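Local atomic coordinates of glutamine synthetase (Helicobacter pylori, PDB entry 5ZLI), a protein that belongs to the type I-beta glutamine synthetases, twelve-subunit enzymes whose chain joins a beta-Grasp domain to a larger catalytic domain. Residues G66-D80 and F98-K112. Sequence-based numbering, arbitrary orientation.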
loop_
_atom_site.group_PDB
_atom_site.type_symbol
_atom_site.label_atom_id
_atom_site.label_comp_id
_atom_site.label_asym_id
_atom_site.label_seq_id
_atom_site.Cartn_x
_atom_site.Cartn_y
_atom_site.Cartn_z
ATOM N N GLY B 66 -3.887 11.673 -49.980
ATOM C CA GLY B 66 -3.487 12.608 -51.001
ATOM C C GLY B 66 -2.817 11.980 -52.207
ATOM O O GLY B 66 -2.753 12.636 -53.259
ATOM N N TRP B 67 -2.430 10.705 -52.126
ATOM C CA TRP B 67 -1.715 10.009 -53.200
ATOM C C TRP B 67 -2.635 9.084 -53.939
ATOM O O TRP B 67 -3.719 9.598 -54.433
ATOM C CB TRP B 67 -0.487 9.308 -52.600
ATOM C CG TRP B 67 0.686 10.183 -52.450
ATOM C CD1 TRP B 67 0.732 11.520 -52.667
ATOM C CD2 TRP B 67 2.031 9.771 -52.191
ATOM N NE1 TRP B 67 2.007 11.988 -52.489
ATOM C CE2 TRP B 67 2.829 10.932 -52.199
ATOM C CE3 TRP B 67 2.633 8.542 -51.928
ATOM C CZ2 TRP B 67 4.201 10.900 -51.959
ATOM C CZ3 TRP B 67 3.996 8.510 -51.678
ATOM C CH2 TRP B 67 4.763 9.685 -51.695
ATOM N N GLN B 68 -2.348 7.816 -54.170
ATOM C CA GLN B 68 -3.028 6.931 -55.106
ATOM C C GLN B 68 -4.212 6.194 -54.460
ATOM O O GLN B 68 -4.230 5.950 -53.247
ATOM C CB GLN B 68 -2.036 5.925 -55.680
ATOM C CG GLN B 68 -1.033 6.537 -56.615
ATOM C CD GLN B 68 -1.676 7.188 -57.824
ATOM O OE1 GLN B 68 -2.164 6.501 -58.704
ATOM N NE2 GLN B 68 -1.667 8.518 -57.878
ATOM N N GLY B 69 -5.246 5.884 -55.306
ATOM C CA GLY B 69 -6.276 4.916 -54.960
ATOM C C GLY B 69 -5.820 3.462 -55.109
ATOM O O GLY B 69 -4.837 3.150 -55.777
ATOM N N ILE B 70 -6.551 2.555 -54.455
ATOM C CA ILE B 70 -6.157 1.144 -54.417
ATOM C C ILE B 70 -6.189 0.507 -55.802
ATOM O O ILE B 70 -5.450 -0.447 -56.060
ATOM C CB ILE B 70 -7.063 0.363 -53.462
ATOM C CG1 ILE B 70 -8.517 0.745 -53.739
ATOM C CG2 ILE B 70 -6.703 0.689 -52.045
ATOM C CD1 ILE B 70 -9.504 0.001 -52.920
ATOM N N GLU B 71 -7.128 0.928 -56.670
ATOM C CA GLU B 71 -7.209 0.351 -58.016
ATOM C C GLU B 71 -5.940 0.610 -58.837
ATOM O O GLU B 71 -5.554 -0.223 -59.670
ATOM C CB GLU B 71 -8.460 0.845 -58.757
ATOM C CG GLU B 71 -8.558 2.317 -59.081
ATOM C CD GLU B 71 -9.384 3.111 -58.087
ATOM O OE1 GLU B 71 -9.070 3.059 -56.877
ATOM O OE2 GLU B 71 -10.374 3.754 -58.512
ATOM N N HIS B 72 -5.285 1.750 -58.628
ATOM C CA HIS B 72 -4.030 2.030 -59.312
ATOM C C HIS B 72 -2.925 2.241 -58.281
ATOM O O HIS B 72 -2.160 3.206 -58.371
ATOM C CB HIS B 72 -4.180 3.282 -60.169
ATOM C CG HIS B 72 -5.281 3.187 -61.167
ATOM N ND1 HIS B 72 -6.504 3.793 -60.975
ATOM C CD2 HIS B 72 -5.352 2.558 -62.364
ATOM C CE1 HIS B 72 -7.280 3.542 -62.014
ATOM N NE2 HIS B 72 -6.607 2.793 -62.869
ATOM N N SER B 73 -2.788 1.305 -57.342
ATOM C CA SER B 73 -1.986 1.546 -56.150
ATOM C C SER B 73 -0.490 1.464 -56.410
ATOM O O SER B 73 0.286 2.130 -55.720
ATOM C CB SER B 73 -2.359 0.554 -55.043
ATOM O OG SER B 73 -2.178 -0.789 -55.473
ATOM N N ASP B 74 -0.060 0.619 -57.339
ATOM C CA ASP B 74 1.368 0.378 -57.511
ATOM C C ASP B 74 2.070 1.638 -58.027
ATOM O O ASP B 74 1.640 2.249 -59.014
ATOM C CB ASP B 74 1.573 -0.795 -58.469
ATOM C CG ASP B 74 1.016 -2.099 -57.914
ATOM O OD1 ASP B 74 1.397 -3.190 -58.405
ATOM O OD2 ASP B 74 0.168 -2.024 -56.995
ATOM N N MET B 75 3.173 2.007 -57.375
ATOM C CA MET B 75 4.023 3.089 -57.838
ATOM C C MET B 75 5.476 2.644 -57.692
ATOM O O MET B 75 5.764 1.543 -57.208
ATOM C CB MET B 75 3.711 4.364 -57.057
ATOM C CG MET B 75 2.280 4.910 -57.265
ATOM S SD MET B 75 1.897 5.891 -58.728
ATOM C CE MET B 75 2.537 7.477 -58.211
ATOM N N ILE B 76 6.404 3.516 -58.073
ATOM C CA ILE B 76 7.828 3.203 -58.039
ATOM C C ILE B 76 8.562 4.221 -57.173
ATOM O O ILE B 76 8.257 5.423 -57.194
ATOM C CB ILE B 76 8.442 3.169 -59.459
ATOM C CG1 ILE B 76 7.942 1.961 -60.252
ATOM C CG2 ILE B 76 9.960 3.164 -59.407
ATOM C CD1 ILE B 76 8.415 0.671 -59.717
ATOM N N LEU B 77 9.518 3.733 -56.388
ATOM C CA LEU B 77 10.507 4.617 -55.802
ATOM C C LEU B 77 11.698 4.745 -56.732
ATOM O O LEU B 77 12.207 3.750 -57.247
ATOM C CB LEU B 77 10.972 4.140 -54.432
ATOM C CG LEU B 77 9.821 4.177 -53.442
ATOM C CD1 LEU B 77 10.233 3.614 -52.097
ATOM C CD2 LEU B 77 9.298 5.607 -53.308
ATOM N N THR B 78 12.095 5.972 -56.977
ATOM C CA THR B 78 13.278 6.224 -57.773
ATOM C C THR B 78 14.380 6.735 -56.867
ATOM O O THR B 78 14.292 7.874 -56.372
ATOM C CB THR B 78 13.030 7.226 -58.891
ATOM O OG1 THR B 78 11.692 7.083 -59.386
ATOM C CG2 THR B 78 14.085 6.979 -59.997
ATOM N N PRO B 79 15.400 5.932 -56.589
ATOM C CA PRO B 79 16.470 6.395 -55.706
ATOM C C PRO B 79 17.283 7.493 -56.374
ATOM O O PRO B 79 17.544 7.449 -57.576
ATOM C CB PRO B 79 17.304 5.132 -55.470
ATOM C CG PRO B 79 16.409 3.977 -55.879
ATOM C CD PRO B 79 15.576 4.522 -56.986
ATOM N N ASP B 80 17.622 8.521 -55.594
ATOM C CA ASP B 80 18.588 9.540 -56.002
ATOM C C ASP B 80 19.875 9.291 -55.212
ATOM O O ASP B 80 19.867 9.296 -53.974
ATOM C CB ASP B 80 18.043 10.958 -55.796
ATOM C CG ASP B 80 18.896 12.028 -56.492
ATOM O OD1 ASP B 80 19.942 11.680 -57.086
ATOM O OD2 ASP B 80 18.500 13.214 -56.493
ATOM N N PHE B 98 17.954 8.586 -50.610
ATOM C CA PHE B 98 16.741 9.313 -50.943
ATOM C C PHE B 98 16.060 8.741 -52.184
ATOM O O PHE B 98 16.664 8.032 -52.987
ATOM C CB PHE B 98 17.034 10.800 -51.154
ATOM C CG PHE B 98 17.356 11.556 -49.895
ATOM C CD1 PHE B 98 16.328 12.142 -49.149
ATOM C CD2 PHE B 98 18.675 11.720 -49.464
ATOM C CE1 PHE B 98 16.606 12.874 -47.997
ATOM C CE2 PHE B 98 18.968 12.447 -48.296
ATOM C CZ PHE B 98 17.929 13.021 -47.571
ATOM N N CYS B 99 14.761 9.029 -52.301
ATOM C CA CYS B 99 13.964 8.578 -53.431
ATOM C C CYS B 99 12.869 9.588 -53.768
ATOM O O CYS B 99 12.438 10.377 -52.925
ATOM C CB CYS B 99 13.355 7.200 -53.155
ATOM S SG CYS B 99 14.604 5.917 -52.861
ATOM N N ASP B 100 12.467 9.588 -55.030
ATOM C CA ASP B 100 11.228 10.203 -55.487
ATOM C C ASP B 100 10.277 9.131 -55.984
ATOM O O ASP B 100 10.680 8.013 -56.301
ATOM C CB ASP B 100 11.466 11.240 -56.582
ATOM C CG ASP B 100 12.293 12.420 -56.090
ATOM O OD1 ASP B 100 11.790 13.141 -55.195
ATOM O OD2 ASP B 100 13.434 12.629 -56.588
ATOM N N VAL B 101 9.010 9.480 -56.023
ATOM C CA VAL B 101 7.974 8.644 -56.622
ATOM C C VAL B 101 7.918 8.884 -58.127
ATOM O O VAL B 101 7.855 10.029 -58.586
ATOM C CB VAL B 101 6.615 8.952 -55.977
ATOM C CG1 VAL B 101 5.725 7.724 -55.924
ATOM C CG2 VAL B 101 6.855 9.468 -54.581
ATOM N N TYR B 102 7.940 7.809 -58.903
ATOM C CA TYR B 102 7.714 7.912 -60.339
ATOM C C TYR B 102 6.299 7.449 -60.640
ATOM O O TYR B 102 5.904 6.342 -60.255
ATOM C CB TYR B 102 8.697 7.084 -61.154
ATOM C CG TYR B 102 8.510 7.213 -62.665
ATOM C CD1 TYR B 102 9.184 8.191 -63.390
ATOM C CD2 TYR B 102 7.690 6.336 -63.375
ATOM C CE1 TYR B 102 9.040 8.306 -64.786
ATOM C CE2 TYR B 102 7.537 6.438 -64.774
ATOM C CZ TYR B 102 8.221 7.422 -65.469
ATOM O OH TYR B 102 8.076 7.518 -66.841
ATOM N N ASP B 103 5.546 8.308 -61.321
ATOM C CA ASP B 103 4.175 8.018 -61.715
ATOM C C ASP B 103 4.255 7.101 -62.928
ATOM O O ASP B 103 4.778 7.496 -63.976
ATOM C CB ASP B 103 3.452 9.337 -62.020
ATOM C CG ASP B 103 1.958 9.169 -62.331
ATOM O OD1 ASP B 103 1.182 10.130 -62.074
ATOM O OD2 ASP B 103 1.557 8.099 -62.837
ATOM N N VAL B 104 3.762 5.869 -62.783
ATOM C CA VAL B 104 3.885 4.898 -63.864
ATOM C C VAL B 104 2.656 4.903 -64.744
ATOM O O VAL B 104 2.659 4.265 -65.804
ATOM C CB VAL B 104 4.110 3.467 -63.337
ATOM C CG1 VAL B 104 5.371 3.393 -62.482
ATOM C CG2 VAL B 104 2.886 2.990 -62.581
ATOM N N TYR B 105 1.617 5.629 -64.355
ATOM C CA TYR B 105 0.419 5.764 -65.159
ATOM C C TYR B 105 0.508 6.943 -66.111
ATOM O O TYR B 105 -0.155 6.943 -67.152
ATOM C CB TYR B 105 -0.806 5.892 -64.238
ATOM C CG TYR B 105 -0.856 4.767 -63.214
ATOM C CD1 TYR B 105 -0.683 5.005 -61.854
ATOM C CD2 TYR B 105 -1.081 3.451 -63.615
ATOM C CE1 TYR B 105 -0.722 3.954 -60.928
ATOM C CE2 TYR B 105 -1.119 2.403 -62.702
ATOM C CZ TYR B 105 -0.938 2.661 -61.367
ATOM O OH TYR B 105 -0.971 1.618 -60.479
ATOM N N LYS B 106 1.349 7.916 -65.804
ATOM C CA LYS B 106 1.540 9.070 -66.651
ATOM C C LYS B 106 2.955 9.142 -67.191
ATOM O O LYS B 106 3.231 9.987 -68.045
ATOM C CB LYS B 106 1.192 10.334 -65.855
ATOM C CG LYS B 106 -0.231 10.256 -65.313
ATOM C CD LYS B 106 -0.674 11.432 -64.459
ATOM C CE LYS B 106 -1.571 12.415 -65.167
ATOM N NZ LYS B 106 -1.927 13.521 -64.232
ATOM N N ASN B 107 3.836 8.253 -66.751
ATOM C CA ASN B 107 5.214 8.181 -67.216
ATOM C C ASN B 107 5.920 9.533 -67.146
ATOM O O ASN B 107 6.592 9.968 -68.088
ATOM C CB ASN B 107 5.303 7.558 -68.599
ATOM C CG ASN B 107 5.057 6.078 -68.548
ATOM O OD1 ASN B 107 5.995 5.285 -68.485
ATOM N ND2 ASN B 107 3.794 5.695 -68.514
ATOM N N GLN B 108 5.754 10.190 -65.997
ATOM C CA GLN B 108 6.376 11.442 -65.581
ATOM C C GLN B 108 6.684 11.337 -64.090
ATOM O O GLN B 108 5.987 10.602 -63.377
ATOM C CB GLN B 108 5.449 12.636 -65.853
ATOM C CG GLN B 108 4.026 12.426 -65.343
ATOM C CD GLN B 108 3.158 13.685 -65.435
ATOM O OE1 GLN B 108 2.347 13.947 -64.540
ATOM N NE2 GLN B 108 3.318 14.462 -66.514
ATOM N N PRO B 109 7.731 12.026 -63.594
ATOM C CA PRO B 109 7.950 12.103 -62.136
ATOM C C PRO B 109 6.679 12.547 -61.437
ATOM O O PRO B 109 6.038 13.503 -61.868
ATOM C CB PRO B 109 9.051 13.155 -61.995
ATOM C CG PRO B 109 9.783 13.093 -63.263
ATOM C CD PRO B 109 8.770 12.761 -64.334
ATOM N N TYR B 110 6.355 11.895 -60.318
ATOM C CA TYR B 110 5.011 11.994 -59.748
ATOM C C TYR B 110 4.704 13.435 -59.418
ATOM O O TYR B 110 5.445 14.084 -58.672
ATOM C CB TYR B 110 4.907 11.132 -58.497
ATOM C CG TYR B 110 3.511 10.927 -57.936
ATOM C CD1 TYR B 110 2.374 10.965 -58.747
ATOM C CD2 TYR B 110 3.336 10.656 -56.588
ATOM C CE1 TYR B 110 1.099 10.745 -58.212
ATOM C CE2 TYR B 110 2.084 10.443 -56.043
ATOM C CZ TYR B 110 0.972 10.481 -56.851
ATOM O OH TYR B 110 -0.243 10.248 -56.250
ATOM N N GLU B 111 3.631 13.952 -60.009
ATOM C CA GLU B 111 3.359 15.368 -59.815
ATOM C C GLU B 111 2.929 15.684 -58.383
ATOM O O GLU B 111 2.928 16.861 -58.002
ATOM C CB GLU B 111 2.331 15.835 -60.863
ATOM C CG GLU B 111 0.894 15.309 -60.693
ATOM C CD GLU B 111 0.043 15.524 -61.941
ATOM O OE1 GLU B 111 -0.205 16.684 -62.295
ATOM O OE2 GLU B 111 -0.385 14.525 -62.572
ATOM N N LYS B 112 2.630 14.667 -57.567
ATOM C CA LYS B 112 2.249 14.864 -56.169
ATOM C C LYS B 112 3.336 14.409 -55.210
ATOM O O LYS B 112 3.124 14.426 -53.990
ATOM C CB LYS B 112 0.941 14.124 -55.864
ATOM C CG LYS B 112 -0.241 14.568 -56.702
ATOM C CD LYS B 112 -1.579 14.147 -56.122
ATOM C CE LYS B 112 -1.897 12.716 -56.459
ATOM N NZ LYS B 112 -3.335 12.430 -56.192
#
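The Y110 ring is held on both faces and at its edge. CE of M75 sits over the centre of one face, 3.3 Å from the ring centroid, a CH-pi contact. CB of K112 lies over the rim of the opposite face. The edge of Y110 points at a face of W67, in a T-shaped pair with planes 71° apart. At the W67 edge, NE1 donates to O of K112 at 3.1 Å. This bond is bent, and NE1 stands above the carbonyl plane. CH2 of W67 touches CG2 of V101. In return, NZ of K112 donates to O of G66 at 3.0 Å.

Bends at chi2 (-81°) and chi3 (-80°) fold the M75 chain back, carrying CE onto Y110. Its SD passes CE1 of Y105 at 3.9 Å, an oblique Met-aromatic contact. One face of Y105 takes CB of H72, and the H72 ring meets that face edge-on. CG2 of V104 lies over the centre of the opposite face.

Farther along, 74-80 and 98-103 pair as antiparallel strands. N of Y102 donates to O of I76. T78 and D100 form a hydrogen-bonded pair, with T78 N 2.6 Å from D100 O. The I76 and V104 side chains cross at about a right angle, CG1 to CG1 at 3.7 Å.

D80 and D100 form salt bridges with K119 of helix 114-128, D80 also with R115. On the second subunit, R349 and R354 form salt bridges with D74. Strands 74-81 and 94-103 are neighbours in the beta-Grasp sheet, where 57-60 flanks the first and 26-32 the second.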